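Local coordinates for glycosyl hydrolase, family 38 (Enterococcus faecalis, PDB 5KBP), which is probably an alpha-mannosidase of glycoside hydrolase family 38, a metal-dependent enzyme that hydrolyses alpha-linked mannose from carbohydrates, at residues Leu735-Val740 against Leu750-Gly755. Residues are numbered along the deposited sequence; the frame is centred on the assembly and turned at random.
Sequences LNEYEV and LIRCVG
The carboxylate of E737 and the guanidinium of R752 are the flat groups that meet here. OE2 of E737 sits 4.4 Å from NE of R752, off to one side of the guanidinium plane and at a slant to it, so the opposite charges probably attract, but no N-H of R752 points at the oxygen. S301 OG bridges the gap, bonded to E737 OE2 and to R752 NE, while N298 donates from ND2 to the same carboxylate oxygen and accepts from R752 NH1 at its backbone O. The other carboxylate oxygen, OE1, bonds T749 OG1, and R752 NH2 makes a salt bridge to D567; together these bonds probably hold both buried groups in position.

Beside it the contact is purely apolar: CD1 of L735 touches CD2 of L750 at 3.7 Å, methyl to methyl. L750 has CG anti to its carbonyl carbon (chi1 -59°), which brings its end back toward L735 although its CB points away. F776 of strand 772-783 and V304 of helix 304-332 also pack on L735. The contact joins the start of strand 737-740, with the loop before it, to the later part of strand 745-753, the two arms of an antiparallel hairpin in the C-terminal beta domain; on its other edge strand 745-753 pairs with strand 672-679, where L750 and I751 both face L674, a classic beta bulge.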
ATOM      1  N   LEU A 735     -20.483 -10.849   0.701  1.00 41.61           N
ATOM      2  CA  LEU A 735     -21.262 -10.829   1.938  1.00 46.04           C
ATOM      3  C   LEU A 735     -21.242 -12.249   2.497  1.00 44.46           C
ATOM      4  O   LEU A 735     -22.172 -13.035   2.321  1.00 56.45           O
ATOM      5  CB  LEU A 735     -22.678 -10.327   1.677  1.00 44.10           C
ATOM      6  CG  LEU A 735     -22.817  -9.160   0.694  1.00 42.98           C
ATOM      7  CD1 LEU A 735     -24.278  -8.758   0.538  1.00 41.48           C
ATOM      8  CD2 LEU A 735     -21.968  -7.970   1.124  1.00 38.79           C
ATOM      9  N   ASN A 736     -20.152 -12.570   3.190  1.00 42.66           N
ATOM     10  CA  ASN A 736     -19.796 -13.950   3.490  1.00 51.44           C
ATOM     11  C   ASN A 736     -20.318 -14.452   4.832  1.00 50.36           C
ATOM     12  O   ASN A 736     -20.088 -15.620   5.163  1.00 52.81           O
ATOM     13  CB  ASN A 736     -18.273 -14.112   3.437  1.00 50.99           C
ATOM     14  CG  ASN A 736     -17.698 -13.742   2.083  1.00 55.10           C
ATOM     15  OD1 ASN A 736     -16.848 -12.859   1.976  1.00 55.62           O
ATOM     16  ND2 ASN A 736     -18.167 -14.413   1.038  1.00 60.96           N
ATOM     17  N   GLU A 737     -21.009 -13.621   5.609  1.00 44.59           N
ATOM     18  CA  GLU A 737     -21.621 -14.057   6.858  1.00 50.23           C
ATOM     19  C   GLU A 737     -23.131 -14.121   6.689  1.00 45.36           C
ATOM     20  O   GLU A 737     -23.747 -13.168   6.199  1.00 43.19           O
ATOM     21  CB  GLU A 737     -21.270 -13.123   8.019  1.00 54.08           C
ATOM     22  CG  GLU A 737     -21.710 -13.665   9.373  1.00 42.25           C
ATOM     23  CD  GLU A 737     -21.614 -12.637  10.479  1.00 53.14           C
ATOM     24  OE1 GLU A 737     -22.630 -11.970  10.765  1.00 57.09           O
ATOM     25  OE2 GLU A 737     -20.520 -12.491  11.059  1.00 51.41           O
ATOM     26  N   TYR A 738     -23.723 -15.240   7.102  1.00 41.79           N
ATOM     27  CA  TYR A 738     -25.165 -15.417   7.056  1.00 41.93           C
ATOM     28  C   TYR A 738     -25.610 -16.187   8.290  1.00 50.09           C
ATOM     29  O   TYR A 738     -24.796 -16.749   9.031  1.00 50.16           O
ATOM     30  CB  TYR A 738     -25.609 -16.152   5.784  1.00 38.63           C
ATOM     31  CG  TYR A 738     -25.371 -17.645   5.828  1.00 38.68           C
ATOM     32  CD1 TYR A 738     -24.132 -18.177   5.503  1.00 37.39           C
ATOM     33  CD2 TYR A 738     -26.385 -18.523   6.195  1.00 38.43           C
ATOM     34  CE1 TYR A 738     -23.907 -19.539   5.540  1.00 43.54           C
ATOM     35  CE2 TYR A 738     -26.168 -19.886   6.240  1.00 42.31           C
ATOM     36  CZ  TYR A 738     -24.927 -20.388   5.910  1.00 46.09           C
ATOM     37  OH  TYR A 738     -24.706 -21.745   5.951  1.00 43.65           O
ATOM     38  N   GLU A 739     -26.923 -16.216   8.500  1.00 48.09           N
ATOM     39  CA  GLU A 739     -27.519 -17.008   9.566  1.00 53.12           C
ATOM     40  C   GLU A 739     -28.935 -17.383   9.161  1.00 55.93           C
ATOM     41  O   GLU A 739     -29.693 -16.531   8.688  1.00 69.34           O
ATOM     42  CB  GLU A 739     -27.530 -16.244  10.896  1.00 57.30           C
ATOM     43  CG  GLU A 739     -28.220 -16.992  12.026  1.00 60.98           C
ATOM     44  CD  GLU A 739     -28.125 -16.268  13.354  1.00 69.12           C
ATOM     45  OE1 GLU A 739     -28.200 -16.940  14.404  1.00 64.65           O
ATOM     46  OE2 GLU A 739     -27.973 -15.029  13.350  1.00 70.27           O
ATOM     47  N   VAL A 740     -29.282 -18.651   9.338  1.00 49.18           N
ATOM     48  CA  VAL A 740     -30.626 -19.148   9.070  1.00 46.38           C
ATOM     49  C   VAL A 740     -31.378 -19.145  10.393  1.00 52.17           C
ATOM     50  O   VAL A 740     -31.080 -19.939  11.291  1.00 59.23           O
ATOM     51  CB  VAL A 740     -30.600 -20.545   8.439  1.00 48.80           C
ATOM     52  CG1 VAL A 740     -32.009 -20.990   8.084  1.00 47.43           C
ATOM     53  CG2 VAL A 740     -29.707 -20.550   7.209  1.00 51.34           C
ATOM     54  N   LEU A 750     -24.709  -7.545   6.114  1.00 44.96           N
ATOM     55  CA  LEU A 750     -24.164  -6.593   5.156  1.00 51.19           C
ATOM     56  C   LEU A 750     -22.878  -5.947   5.663  1.00 50.44           C
ATOM     57  O   LEU A 750     -21.885  -5.877   4.933  1.00 44.00           O
ATOM     58  CB  LEU A 750     -25.206  -5.518   4.836  1.00 44.08           C
ATOM     59  CG  LEU A 750     -26.530  -6.010   4.248  1.00 50.05           C
ATOM     60  CD1 LEU A 750     -27.460  -4.839   3.975  1.00 47.98           C
ATOM     61  CD2 LEU A 750     -26.290  -6.817   2.983  1.00 47.09           C
ATOM     62  N   ILE A 751     -22.879  -5.479   6.908  1.00 43.82           N
ATOM     63  CA  ILE A 751     -21.740  -4.754   7.457  1.00 42.43           C
ATOM     64  C   ILE A 751     -21.785  -4.886   8.973  1.00 45.73           C
ATOM     65  O   ILE A 751     -22.858  -4.860   9.582  1.00 45.65           O
ATOM     66  CB  ILE A 751     -21.750  -3.276   6.993  1.00 38.64           C
ATOM     67  CG1 ILE A 751     -20.460  -2.559   7.396  1.00 38.43           C
ATOM     68  CG2 ILE A 751     -22.969  -2.537   7.535  1.00 31.28           C
ATOM     69  CD1 ILE A 751     -20.357  -1.152   6.841  1.00 37.26           C
ATOM     70  N   ARG A 752     -20.610  -5.058   9.577  1.00 41.76           N
ATOM     71  CA  ARG A 752     -20.489  -5.175  11.027  1.00 43.02           C
ATOM     72  C   ARG A 752     -19.342  -4.289  11.483  1.00 45.91           C
ATOM     73  O   ARG A 752     -18.224  -4.408  10.971  1.00 41.07           O
ATOM     74  CB  ARG A 752     -20.257  -6.627  11.454  1.00 34.68           C
ATOM     75  CG  ARG A 752     -20.353  -6.850  12.953  1.00 41.98           C
ATOM     76  CD  ARG A 752     -20.283  -8.326  13.310  1.00 48.04           C
ATOM     77  NE  ARG A 752     -18.946  -8.878  13.110  1.00 50.40           N
ATOM     78  CZ  ARG A 752     -18.001  -8.891  14.044  1.00 43.99           C
ATOM     79  NH1 ARG A 752     -16.811  -9.412  13.784  1.00 39.74           N
ATOM     80  NH2 ARG A 752     -18.249  -8.378  15.241  1.00 41.39           N
ATOM     81  N   CYS A 753     -19.617  -3.413  12.446  1.00 46.70           N
ATOM     82  CA  CYS A 753     -18.694  -2.356  12.840  1.00 47.21           C
ATOM     83  C   CYS A 753     -18.322  -2.519  14.307  1.00 47.57           C
ATOM     84  O   CYS A 753     -19.199  -2.529  15.177  1.00 50.25           O
ATOM     85  CB  CYS A 753     -19.320  -0.983  12.592  1.00 44.41           C
ATOM     86  SG  CYS A 753     -20.142  -0.834  10.982  1.00 50.59           S
ATOM     87  N   VAL A 754     -17.021  -2.637  14.579  1.00 37.19           N
ATOM     88  CA  VAL A 754     -16.494  -2.760  15.932  1.00 38.66           C
ATOM     89  C   VAL A 754     -15.308  -1.814  16.075  1.00 45.37           C
ATOM     90  O   VAL A 754     -14.846  -1.208  15.107  1.00 46.21           O
ATOM     91  CB  VAL A 754     -16.085  -4.205  16.272  1.00 39.40           C
ATOM     92  CG1 VAL A 754     -17.320  -5.080  16.418  1.00 38.03           C
ATOM     93  CG2 VAL A 754     -15.161  -4.755  15.196  1.00 36.59           C
ATOM     94  N   GLY A 755     -14.809  -1.697  17.303  1.00 44.81           N
ATOM     95  CA  GLY A 755     -13.766  -0.727  17.584  1.00 45.00           C
ATOM     96  C   GLY A 755     -12.449  -1.287  18.085  1.00 42.71           C
ATOM     97  O   GLY A 755     -11.485  -0.536  18.261  1.00 44.25           O
TER